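Local coordinates for protein cytochrome P450 monooxygenase (Rhodococcus sp. ECU0066, PDB 6KBH) that probably catalyses oxygen insertion into substrates as a self-sufficient P450, carrying its heme, FMN and [2Fe-2S] cluster on one polypeptide, at residues V78-D83 with T341-E346; P503-G508 with T532-A537; E543-S548 with C735-C740. All coordinates share one frame; numbering follows the deposited sequence.

How the contacts relate
The three contacts come one after another along the chain. Contact 1 lies in the heme-binding P450 part, where the start of helix 81-89 meets the hairpin of strands 340-342 and 345-347. Contacts 2 and 3 belong to the reductase part, their centres about 46 and 47 Å from that of contact 1. Contact 2 joins a loop to strand 533-536 of the six-stranded antiparallel sheet; helix 547-554, the next element along the chain, begins in contact 3, where the flavin region meets the [2Fe-2S] domain. Centres of contacts 2 and 3 are about 21 Å apart, and both touch FMN. One polypeptide thus carries both the oxygenase and its electron-transfer partners.

Contact 1 of 3, residues V78-D83 with T341-E346; sequences VTRYED and TINGVE
Asn343 reaches from the tip of a beta hairpin to the first turn of helix 81-89, where its amide nitrogen meets Asp83 and comes up beside Arg80. Its CG stands anti to the backbone N (chi1 -158°), a setting that carries ND2 out from the turn and toward the helix. Asp83 turns its carboxylate to meet it, with CG beside its own backbone N. The result is a single hydrogen bond, Asn343 ND2 to Asp83 OD2, 3.0 Å long and moderately bent at 154°. The amide comes in on the syn side of OD2, the side facing the other carboxylate oxygen, and the acceptor lies a little off the amide plane. The two side chains run roughly perpendicular, and their flat groups are turned steeply against each other, 70° apart.

Arg80, at the N-cap position of the helix, bends at chi3 and brings the edge of its guanidinium to the same amide nitrogen. NH2 of Arg80 and ND2 of Asn343 are 3.4 Å apart, but both are donors, so no bond joins them. The polar end of Arg80 is engaged elsewhere: NH1 bonds to the carbonyl O of Arg62.

Asn343 and Gly344 occupy the middle of a type I' turn, closed by reciprocal backbone bonds between Ile342 and Val345. Asparagine followed by glycine is a classic pair for this turn. Ile342 and Val345 both pack on Val67 of strand 67-69.

The heme-binding residues Arg334 and Tyr388 have side chains about 11 and 12 Å from that of Asp83. The link lies at the surface. A neutral amide spends one N-H on a carboxylate, joining helix start and hairpin tip through one polar bond, while the guanidinium of Arg80, near Asp83 but not touching it, would probably disfavour protonation of Asp83.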
loop_
_atom_site.group_PDB
_atom_site.type_symbol
_atom_site.label_atom_id
_atom_site.label_comp_id
_atom_site.label_asym_id
_atom_site.label_seq_id
_atom_site.Cartn_x
_atom_site.Cartn_y
_atom_site.Cartn_z
ATOM N N VAL A 78 -18.932 -17.394 7.089
ATOM C CA VAL A 78 -18.113 -16.685 8.065
ATOM C C VAL A 78 -18.099 -15.214 7.685
ATOM O O VAL A 78 -17.815 -14.860 6.536
ATOM C CB VAL A 78 -16.688 -17.256 8.137
ATOM C CG1 VAL A 78 -15.865 -16.510 9.181
ATOM C CG2 VAL A 78 -16.746 -18.738 8.459
ATOM N N THR A 79 -18.390 -14.362 8.658
ATOM C CA THR A 79 -18.895 -13.035 8.375
ATOM C C THR A 79 -18.034 -11.904 8.926
ATOM O O THR A 79 -17.938 -10.868 8.264
ATOM C CB THR A 79 -20.338 -12.948 8.896
ATOM O OG1 THR A 79 -21.212 -13.594 7.958
ATOM C CG2 THR A 79 -20.796 -11.547 9.116
ATOM N N ARG A 80 -17.322 -12.099 10.040
ATOM C CA ARG A 80 -16.586 -11.013 10.678
ATOM C C ARG A 80 -15.090 -11.053 10.343
ATOM O O ARG A 80 -14.513 -12.112 10.084
ATOM C CB ARG A 80 -16.811 -11.048 12.193
ATOM C CG ARG A 80 -18.277 -10.817 12.538
ATOM C CD ARG A 80 -18.513 -10.204 13.907
ATOM N NE ARG A 80 -18.420 -11.182 14.982
ATOM C CZ ARG A 80 -19.144 -11.129 16.095
ATOM N NH1 ARG A 80 -20.027 -10.155 16.270
ATOM N NH2 ARG A 80 -18.996 -12.059 17.027
ATOM N N TYR A 81 -14.464 -9.872 10.380
ATOM C CA TYR A 81 -13.166 -9.651 9.742
ATOM C C TYR A 81 -12.029 -10.376 10.460
ATOM O O TYR A 81 -11.146 -10.946 9.803
ATOM C CB TYR A 81 -12.911 -8.143 9.653
ATOM C CG TYR A 81 -11.505 -7.700 9.294
ATOM C CD1 TYR A 81 -10.523 -7.574 10.265
ATOM C CD2 TYR A 81 -11.182 -7.343 7.988
ATOM C CE1 TYR A 81 -9.256 -7.157 9.947
ATOM C CE2 TYR A 81 -9.909 -6.920 7.662
ATOM C CZ TYR A 81 -8.954 -6.826 8.648
ATOM O OH TYR A 81 -7.682 -6.407 8.346
ATOM N N GLU A 82 -12.021 -10.363 11.796
ATOM C CA GLU A 82 -11.043 -11.169 12.523
ATOM C C GLU A 82 -11.141 -12.634 12.109
ATOM O O GLU A 82 -10.121 -13.305 11.914
ATOM C CB GLU A 82 -11.253 -11.039 14.035
ATOM C CG GLU A 82 -10.750 -9.756 14.736
ATOM C CD GLU A 82 -9.439 -9.199 14.190
ATOM O OE1 GLU A 82 -8.363 -9.623 14.667
ATOM O OE2 GLU A 82 -9.477 -8.327 13.296
ATOM N N ASP A 83 -12.368 -13.138 11.944
ATOM C CA ASP A 83 -12.568 -14.565 11.701
ATOM C C ASP A 83 -12.099 -14.972 10.309
ATOM O O ASP A 83 -11.412 -15.988 10.154
ATOM C CB ASP A 83 -14.040 -14.930 11.901
ATOM C CG ASP A 83 -14.400 -15.135 13.362
ATOM O OD1 ASP A 83 -13.496 -15.459 14.161
ATOM O OD2 ASP A 83 -15.590 -14.976 13.708
ATOM N N THR A 341 -13.600 -25.375 16.073
ATOM C CA THR A 341 -14.647 -24.433 16.425
ATOM C C THR A 341 -14.253 -23.068 15.876
ATOM O O THR A 341 -13.091 -22.663 15.976
ATOM C CB THR A 341 -14.858 -24.354 17.939
ATOM O OG1 THR A 341 -13.898 -23.459 18.514
ATOM C CG2 THR A 341 -14.700 -25.727 18.570
ATOM N N ILE A 342 -15.214 -22.372 15.276
ATOM C CA ILE A 342 -14.993 -21.044 14.721
ATOM C C ILE A 342 -15.959 -20.111 15.436
ATOM O O ILE A 342 -17.170 -20.147 15.182
ATOM C CB ILE A 342 -15.189 -20.995 13.201
ATOM C CG1 ILE A 342 -13.989 -21.598 12.479
ATOM C CG2 ILE A 342 -15.303 -19.569 12.719
ATOM C CD1 ILE A 342 -14.320 -22.078 11.092
ATOM N N ASN A 343 -15.430 -19.302 16.353
ATOM C CA ASN A 343 -16.220 -18.342 17.116
ATOM C C ASN A 343 -17.423 -19.014 17.777
ATOM O O ASN A 343 -18.573 -18.595 17.614
ATOM C CB ASN A 343 -16.648 -17.173 16.226
ATOM C CG ASN A 343 -16.986 -15.925 17.021
ATOM O OD1 ASN A 343 -17.218 -15.983 18.230
ATOM N ND2 ASN A 343 -17.012 -14.782 16.339
ATOM N N GLY A 344 -17.149 -20.090 18.512
ATOM C CA GLY A 344 -18.156 -20.785 19.278
ATOM C C GLY A 344 -18.927 -21.853 18.529
ATOM O O GLY A 344 -19.481 -22.758 19.167
ATOM N N VAL A 345 -18.985 -21.780 17.204
ATOM C CA VAL A 345 -19.736 -22.743 16.406
ATOM C C VAL A 345 -18.809 -23.885 16.009
ATOM O O VAL A 345 -17.736 -23.659 15.438
ATOM C CB VAL A 345 -20.344 -22.069 15.165
ATOM C CG1 VAL A 345 -21.149 -23.073 14.352
ATOM C CG2 VAL A 345 -21.202 -20.880 15.574
ATOM N N GLU A 346 -19.222 -25.112 16.312
ATOM C CA GLU A 346 -18.440 -26.279 15.928
ATOM C C GLU A 346 -18.545 -26.509 14.425
ATOM O O GLU A 346 -19.644 -26.513 13.861
ATOM C CB GLU A 346 -18.913 -27.517 16.687
ATOM C CG GLU A 346 -18.914 -27.360 18.195
ATOM C CD GLU A 346 -18.633 -28.664 18.908
ATOM O OE1 GLU A 346 -18.134 -29.603 18.251
ATOM O OE2 GLU A 346 -18.914 -28.753 20.123
#

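Contact 2 of 3, residues P503-G508 with T532-A537; sequences PKWSAG and TTFQVA. With FMN (flavin mononucleotide), chain B.
Trp505 and Phe534 meet through their rings at a slant, and neither a stack nor an edge-to-face pair describes them. The five-membered ring of Trp505 and the ring of Phe534 have centroids 5.2 Å apart and planes 76° to each other. Contact is concentrated on one atom of the phenyl group: Phe534 CE1 lies 3.4 Å from Trp505 CD1 and 3.5 Å from Trp505 NE1, so it is the pyrrole part of the indole, not its benzo part, that touches. At the rim of the Phe534 ring, close to its plane, sits the carbonyl O of Pro503, 4.4 Å from Phe534 CE1 and a loose neighbour at most.

Trp505 has its CG between the backbone N and the carbonyl carbon (chi1 54°), which directs the indole from the loop toward the strand. In Phe534, CG is anti to the carbonyl carbon (chi1 -71°), and the end of the side chain comes nearer to the loop than its first bond would suggest. The two side chains slide past one another in opposite senses, with no hydrogen bond between the segments.

Other apolar groups complete the surroundings. Phe534 also packs on Met477 of strand 475-486 and on Leu502 and Leu524, while Trp505 rests on Pro528. The backbone of Phe534 is bonded to Leu494, which fixes its strand against strand 489-496. Farther along, the carbonyl of Ala537 approaches the C7M methyl of FMN, and Ala507 leans on helix 588-601 through Met594 and Gln597.

Here a loop between strands 489-496 and 510-515 is packed against the outer strand 533-536 of the antiparallel sheet. Loop and strand both belong to the FAD-binding FR-type domain, an antiparallel barrel as in the ferredoxin reductase superfamily, which here holds FMN.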
loop_
_atom_site.group_PDB
_atom_site.type_symbol
_atom_site.label_atom_id
_atom_site.label_comp_id
_atom_site.label_asym_id
_atom_site.label_seq_id
_atom_site.Cartn_x
_atom_site.Cartn_y
_atom_site.Cartn_z
ATOM N N PRO A 503 -2.459 20.222 12.242
ATOM C CA PRO A 503 -2.182 19.675 13.575
ATOM C C PRO A 503 -1.330 20.603 14.428
ATOM O O PRO A 503 -0.585 21.454 13.936
ATOM C CB PRO A 503 -1.433 18.372 13.272
ATOM C CG PRO A 503 -1.921 17.971 11.928
ATOM C CD PRO A 503 -2.148 19.254 11.174
ATOM N N LYS A 504 -1.464 20.429 15.740
ATOM C CA LYS A 504 -0.524 21.027 16.673
ATOM C C LYS A 504 0.806 20.293 16.579
ATOM O O LYS A 504 0.846 19.075 16.387
ATOM C CB LYS A 504 -1.070 20.952 18.098
ATOM C CG LYS A 504 -2.362 21.724 18.318
ATOM C CD LYS A 504 -3.298 20.986 19.266
ATOM C CE LYS A 504 -4.645 21.687 19.374
ATOM N NZ LYS A 504 -4.618 22.799 20.365
ATOM N N TRP A 505 1.903 21.037 16.701
ATOM C CA TRP A 505 3.230 20.442 16.651
ATOM C C TRP A 505 4.118 21.100 17.696
ATOM O O TRP A 505 4.063 22.318 17.890
ATOM C CB TRP A 505 3.861 20.578 15.256
ATOM C CG TRP A 505 3.893 21.982 14.729
ATOM C CD1 TRP A 505 2.928 22.604 13.989
ATOM C CD2 TRP A 505 4.950 22.936 14.893
ATOM N NE1 TRP A 505 3.318 23.887 13.687
ATOM C CE2 TRP A 505 4.555 24.116 14.231
ATOM C CE3 TRP A 505 6.191 22.908 15.538
ATOM C CZ2 TRP A 505 5.357 25.256 14.194
ATOM C CZ3 TRP A 505 6.985 24.041 15.501
ATOM C CH2 TRP A 505 6.565 25.199 14.834
ATOM N N SER A 506 4.918 20.285 18.374
ATOM C CA SER A 506 5.879 20.780 19.343
ATOM C C SER A 506 7.217 21.048 18.657
ATOM O O SER A 506 7.413 20.747 17.478
ATOM C CB SER A 506 6.036 19.786 20.495
ATOM O OG SER A 506 6.310 18.483 20.010
ATOM N N ALA A 507 8.145 21.634 19.406
ATOM C CA ALA A 507 9.420 22.017 18.820
ATOM C C ALA A 507 10.248 20.795 18.442
ATOM O O ALA A 507 10.185 19.744 19.085
ATOM C CB ALA A 507 10.210 22.892 19.780
ATOM N N GLY A 508 11.045 20.956 17.387
ATOM C CA GLY A 508 11.829 19.875 16.838
ATOM C C GLY A 508 11.117 19.059 15.786
ATOM O O GLY A 508 11.768 18.267 15.093
ATOM N N THR A 532 -2.759 27.898 10.460
ATOM C CA THR A 532 -3.095 27.801 9.048
ATOM C C THR A 532 -1.872 27.535 8.182
ATOM O O THR A 532 -2.021 27.388 6.960
ATOM C CB THR A 532 -3.816 29.066 8.554
ATOM O OG1 THR A 532 -3.830 29.064 7.121
ATOM C CG2 THR A 532 -3.118 30.325 9.021
ATOM N N THR A 533 -0.674 27.435 8.783
ATOM C CA THR A 533 0.564 27.288 8.019
ATOM C C THR A 533 1.666 26.487 8.702
ATOM O O THR A 533 1.727 26.347 9.930
ATOM C CB THR A 533 1.197 28.634 7.687
ATOM O OG1 THR A 533 0.996 29.555 8.770
ATOM C CG2 THR A 533 0.702 29.162 6.360
ATOM N N PHE A 534 2.577 26.024 7.850
ATOM C CA PHE A 534 3.887 25.519 8.216
ATOM C C PHE A 534 4.947 26.355 7.508
ATOM O O PHE A 534 4.729 26.840 6.393
ATOM C CB PHE A 534 4.031 24.055 7.819
ATOM C CG PHE A 534 3.215 23.121 8.655
ATOM C CD1 PHE A 534 2.880 23.441 9.958
ATOM C CD2 PHE A 534 2.776 21.920 8.130
ATOM C CE1 PHE A 534 2.125 22.574 10.722
ATOM C CE2 PHE A 534 2.032 21.052 8.882
ATOM C CZ PHE A 534 1.701 21.376 10.180
ATOM N N GLN A 535 6.096 26.524 8.158
ATOM C CA GLN A 535 7.229 27.226 7.567
ATOM C C GLN A 535 8.473 26.362 7.678
ATOM O O GLN A 535 8.792 25.858 8.760
ATOM C CB GLN A 535 7.471 28.584 8.237
ATOM C CG GLN A 535 6.918 29.765 7.455
ATOM C CD GLN A 535 7.164 31.089 8.149
ATOM O OE1 GLN A 535 7.466 31.131 9.340
ATOM N NE2 GLN A 535 7.029 32.181 7.406
ATOM N N VAL A 536 9.168 26.193 6.558
ATOM C CA VAL A 536 10.428 25.467 6.506
ATOM C C VAL A 536 11.453 26.341 5.800
ATOM O O VAL A 536 11.109 27.196 4.979
ATOM C CB VAL A 536 10.288 24.106 5.793
ATOM C CG1 VAL A 536 9.446 23.158 6.625
ATOM C CG2 VAL A 536 9.678 24.292 4.415
ATOM N N ALA A 537 12.726 26.121 6.125
ATOM C CA ALA A 537 13.819 26.927 5.586
ATOM C C ALA A 537 14.849 26.010 4.931
ATOM O O ALA A 537 15.832 25.635 5.565
ATOM C CB ALA A 537 14.447 27.788 6.678
HETATM N N1 FMN B . 16.714 15.643 7.545
HETATM C C2 FMN B . 16.161 14.820 8.448
HETATM O O2 FMN B . 16.378 13.569 8.355
HETATM N N3 FMN B . 15.384 15.267 9.444
HETATM C C4 FMN B . 15.151 16.591 9.547
HETATM O O4 FMN B . 14.370 17.069 10.546
HETATM C C4A FMN B . 15.715 17.470 8.624
HETATM N N5 FMN B . 15.474 18.786 8.738
HETATM C C5A FMN B . 16.017 19.618 7.842
HETATM C C6 FMN B . 15.751 20.967 7.987
HETATM C C7 FMN B . 16.285 21.869 7.097
HETATM C C7M FMN B . 15.900 23.343 7.374
HETATM C C8 FMN B . 17.103 21.438 6.045
HETATM C C8M FMN B . 17.709 22.394 5.037
HETATM C C9 FMN B . 17.382 20.083 5.910
HETATM C C9A FMN B . 16.830 19.157 6.801
HETATM N N10 FMN B . 17.076 17.832 6.694
HETATM C C10 FMN B . 16.518 16.981 7.598
HETATM C "C1'" FMN B . 17.910 17.270 5.585
HETATM C "C2'" FMN B . 17.103 17.013 4.338
HETATM O "O2'" FMN B . 16.191 16.001 4.465
HETATM C "C3'" FMN B . 18.000 16.704 3.166
HETATM O "O3'" FMN B . 18.869 15.625 3.386
HETATM C "C4'" FMN B . 18.797 17.953 2.733
HETATM O "O4'" FMN B . 18.151 19.164 2.621
HETATM C "C5'" FMN B . 19.399 17.777 1.307
HETATM O "O5'" FMN B . 18.561 17.155 0.301
HETATM P P FMN B . 19.241 16.618 -1.008
HETATM O O1P FMN B . 18.387 15.542 -1.626
HETATM O O2P FMN B . 19.403 17.712 -2.015
HETATM O O3P FMN B . 20.584 16.078 -0.630
#

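Contact 3 of 3, residues E543-S548 with C735-C740; sequences ESRGGS and CEEGIC. With FMN (flavin mononucleotide), chain B; FES (Fe2/s2 (inorganic) cluster), chain D.
Arg545 and Glu737 reach each other because one chain bends and the other stretches. In Arg545, CG is wedged between the backbone N and the carbonyl carbon (chi1 36°) and the chain turns at chi2; Glu737 runs extended beyond CG and arrives from the opposite direction. Their salt bridge joins Arg545 NH1 to Glu737 OE2 at 3.1 Å, with a weak, longer hydrogen bond from NH1 to OE1. The guanidinium and carboxylate planes are 71° apart, so this is no flat two-pronged pairing.

The same arginine runs along the FMN phosphate, its guanidinium edge facing O1P, and NH2 makes a weak bond to FMN O3'. Gly547 N donates to FMN O1P at 3.1 Å and Ser548 N to FMN O2P at 2.7 Å, placing the phosphate at the start of helix 547-554. Arg520 and Gln521 bind the cofactor too.

On the other side of the salt bridge, the loop of Glu737 wraps the cluster. Cys735 SG and Cys740 SG both bind the same iron, FE1, each at 2.3 Å, and Cys743 and Cys773 complete the ligands. Ile739 N donates to Cys735 SG at 3.3 Å, while the Ile739 side chain touches FMN O2.

The arginine's charge is probably felt by both the phosphate and Glu737, tying flavin and iron-sulfur domains together, while the N-H groups round Cys735 probably stabilise its sulfur's negative charge.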
loop_
_atom_site.group_PDB
_atom_site.type_symbol
_atom_site.label_atom_id
_atom_site.label_comp_id
_atom_site.label_asym_id
_atom_site.label_seq_id
_atom_site.Cartn_x
_atom_site.Cartn_y
_atom_site.Cartn_z
ATOM N N GLU A 543 26.297 19.916 -2.609
ATOM C CA GLU A 543 26.319 18.555 -3.129
ATOM C C GLU A 543 24.935 17.970 -2.861
ATOM O O GLU A 543 24.657 17.486 -1.758
ATOM C CB GLU A 543 27.422 17.731 -2.468
ATOM C CG GLU A 543 27.785 16.448 -3.192
ATOM C CD GLU A 543 28.918 15.709 -2.507
ATOM O OE1 GLU A 543 29.314 16.137 -1.401
ATOM O OE2 GLU A 543 29.410 14.706 -3.067
ATOM N N SER A 544 24.067 18.020 -3.870
ATOM C CA SER A 544 22.647 17.735 -3.708
ATOM C C SER A 544 22.259 16.548 -4.575
ATOM O O SER A 544 22.401 16.597 -5.802
ATOM C CB SER A 544 21.803 18.956 -4.076
ATOM O OG SER A 544 20.419 18.666 -3.969
ATOM N N ARG A 545 21.750 15.492 -3.939
ATOM C CA ARG A 545 21.250 14.331 -4.665
ATOM C C ARG A 545 19.949 14.615 -5.411
ATOM O O ARG A 545 19.426 13.706 -6.066
ATOM C CB ARG A 545 21.065 13.154 -3.701
ATOM C CG ARG A 545 20.575 13.561 -2.323
ATOM C CD ARG A 545 21.149 12.736 -1.172
ATOM N NE ARG A 545 20.359 12.963 0.035
ATOM C CZ ARG A 545 20.559 12.373 1.211
ATOM N NH1 ARG A 545 21.547 11.502 1.375
ATOM N NH2 ARG A 545 19.763 12.668 2.229
ATOM N N GLY A 546 19.408 15.830 -5.323
ATOM C CA GLY A 546 18.285 16.216 -6.158
ATOM C C GLY A 546 17.139 16.901 -5.440
ATOM O O GLY A 546 16.415 17.702 -6.042
ATOM N N GLY A 547 16.959 16.592 -4.156
ATOM C CA GLY A 547 15.837 17.158 -3.423
ATOM C C GLY A 547 16.005 18.642 -3.151
ATOM O O GLY A 547 15.089 19.437 -3.386
ATOM N N SER A 548 17.177 19.035 -2.644
ATOM C CA SER A 548 17.397 20.444 -2.338
ATOM C C SER A 548 17.459 21.281 -3.608
ATOM O O SER A 548 16.977 22.419 -3.625
ATOM C CB SER A 548 18.674 20.623 -1.516
ATOM O OG SER A 548 19.811 20.698 -2.353
ATOM N N CYS A 735 13.550 7.021 2.959
ATOM C CA CYS A 735 14.973 7.316 3.054
ATOM C C CYS A 735 15.839 6.070 2.948
ATOM O O CYS A 735 16.793 6.044 2.165
ATOM C CB CYS A 735 15.271 8.033 4.375
ATOM S SG CYS A 735 15.425 6.917 5.788
ATOM N N GLU A 736 15.533 5.042 3.740
ATOM C CA GLU A 736 16.295 3.794 3.787
ATOM C C GLU A 736 17.756 4.027 4.151
ATOM O O GLU A 736 18.609 3.169 3.907
ATOM C CB GLU A 736 16.171 3.028 2.467
ATOM C CG GLU A 736 14.746 3.019 1.941
ATOM C CD GLU A 736 14.623 2.407 0.566
ATOM O OE1 GLU A 736 15.579 1.739 0.122
ATOM O OE2 GLU A 736 13.567 2.600 -0.073
ATOM N N GLU A 737 18.048 5.191 4.726
ATOM C CA GLU A 737 19.326 5.481 5.355
ATOM C C GLU A 737 19.225 5.451 6.874
ATOM O O GLU A 737 20.198 5.785 7.557
ATOM C CB GLU A 737 19.842 6.847 4.887
ATOM C CG GLU A 737 19.853 7.028 3.374
ATOM C CD GLU A 737 20.274 8.425 2.948
ATOM O OE1 GLU A 737 20.612 9.246 3.827
ATOM O OE2 GLU A 737 20.265 8.700 1.729
ATOM N N GLY A 738 18.067 5.064 7.409
ATOM C CA GLY A 738 17.845 5.041 8.839
ATOM C C GLY A 738 17.485 6.373 9.450
ATOM O O GLY A 738 17.612 6.533 10.668
ATOM N N ILE A 739 17.018 7.331 8.651
ATOM C CA ILE A 739 16.924 8.711 9.097
ATOM C C ILE A 739 15.485 9.220 9.201
ATOM O O ILE A 739 15.214 10.090 10.036
ATOM C CB ILE A 739 17.766 9.630 8.182
ATOM C CG1 ILE A 739 18.089 10.946 8.887
ATOM C CG2 ILE A 739 17.058 9.906 6.865
ATOM C CD1 ILE A 739 19.045 11.823 8.116
ATOM N N CYS A 740 14.551 8.702 8.401
ATOM C CA CYS A 740 13.236 9.325 8.302
ATOM C C CYS A 740 12.185 8.698 9.207
ATOM O O CYS A 740 11.301 9.413 9.691
ATOM C CB CYS A 740 12.738 9.294 6.853
ATOM S SG CYS A 740 12.064 7.716 6.309
HETATM N N1 FMN B . 16.714 15.643 7.545
HETATM C C2 FMN B . 16.161 14.820 8.448
HETATM O O2 FMN B . 16.378 13.569 8.355
HETATM N N3 FMN B . 15.384 15.267 9.444
HETATM C C4 FMN B . 15.151 16.591 9.547
HETATM O O4 FMN B . 14.370 17.069 10.546
HETATM C C4A FMN B . 15.715 17.470 8.624
HETATM N N5 FMN B . 15.474 18.786 8.738
HETATM C C5A FMN B . 16.017 19.618 7.842
HETATM C C6 FMN B . 15.751 20.967 7.987
HETATM C C7 FMN B . 16.285 21.869 7.097
HETATM C C7M FMN B . 15.900 23.343 7.374
HETATM C C8 FMN B . 17.103 21.438 6.045
HETATM C C8M FMN B . 17.709 22.394 5.037
HETATM C C9 FMN B . 17.382 20.083 5.910
HETATM C C9A FMN B . 16.830 19.157 6.801
HETATM N N10 FMN B . 17.076 17.832 6.694
HETATM C C10 FMN B . 16.518 16.981 7.598
HETATM C "C1'" FMN B . 17.910 17.270 5.585
HETATM C "C2'" FMN B . 17.103 17.013 4.338
HETATM O "O2'" FMN B . 16.191 16.001 4.465
HETATM C "C3'" FMN B . 18.000 16.704 3.166
HETATM O "O3'" FMN B . 18.869 15.625 3.386
HETATM C "C4'" FMN B . 18.797 17.953 2.733
HETATM O "O4'" FMN B . 18.151 19.164 2.621
HETATM C "C5'" FMN B . 19.399 17.777 1.307
HETATM O "O5'" FMN B . 18.561 17.155 0.301
HETATM P P FMN B . 19.241 16.618 -1.008
HETATM O O1P FMN B . 18.387 15.542 -1.626
HETATM O O2P FMN B . 19.403 17.712 -2.015
HETATM O O3P FMN B . 20.584 16.078 -0.630
HETATM FE FE1 FES D . 13.499 5.948 6.602
HETATM FE FE2 FES D . 13.962 3.042 7.128
HETATM S S1 FES D . 13.176 4.161 5.501
HETATM S S2 FES D . 14.279 4.827 8.232
#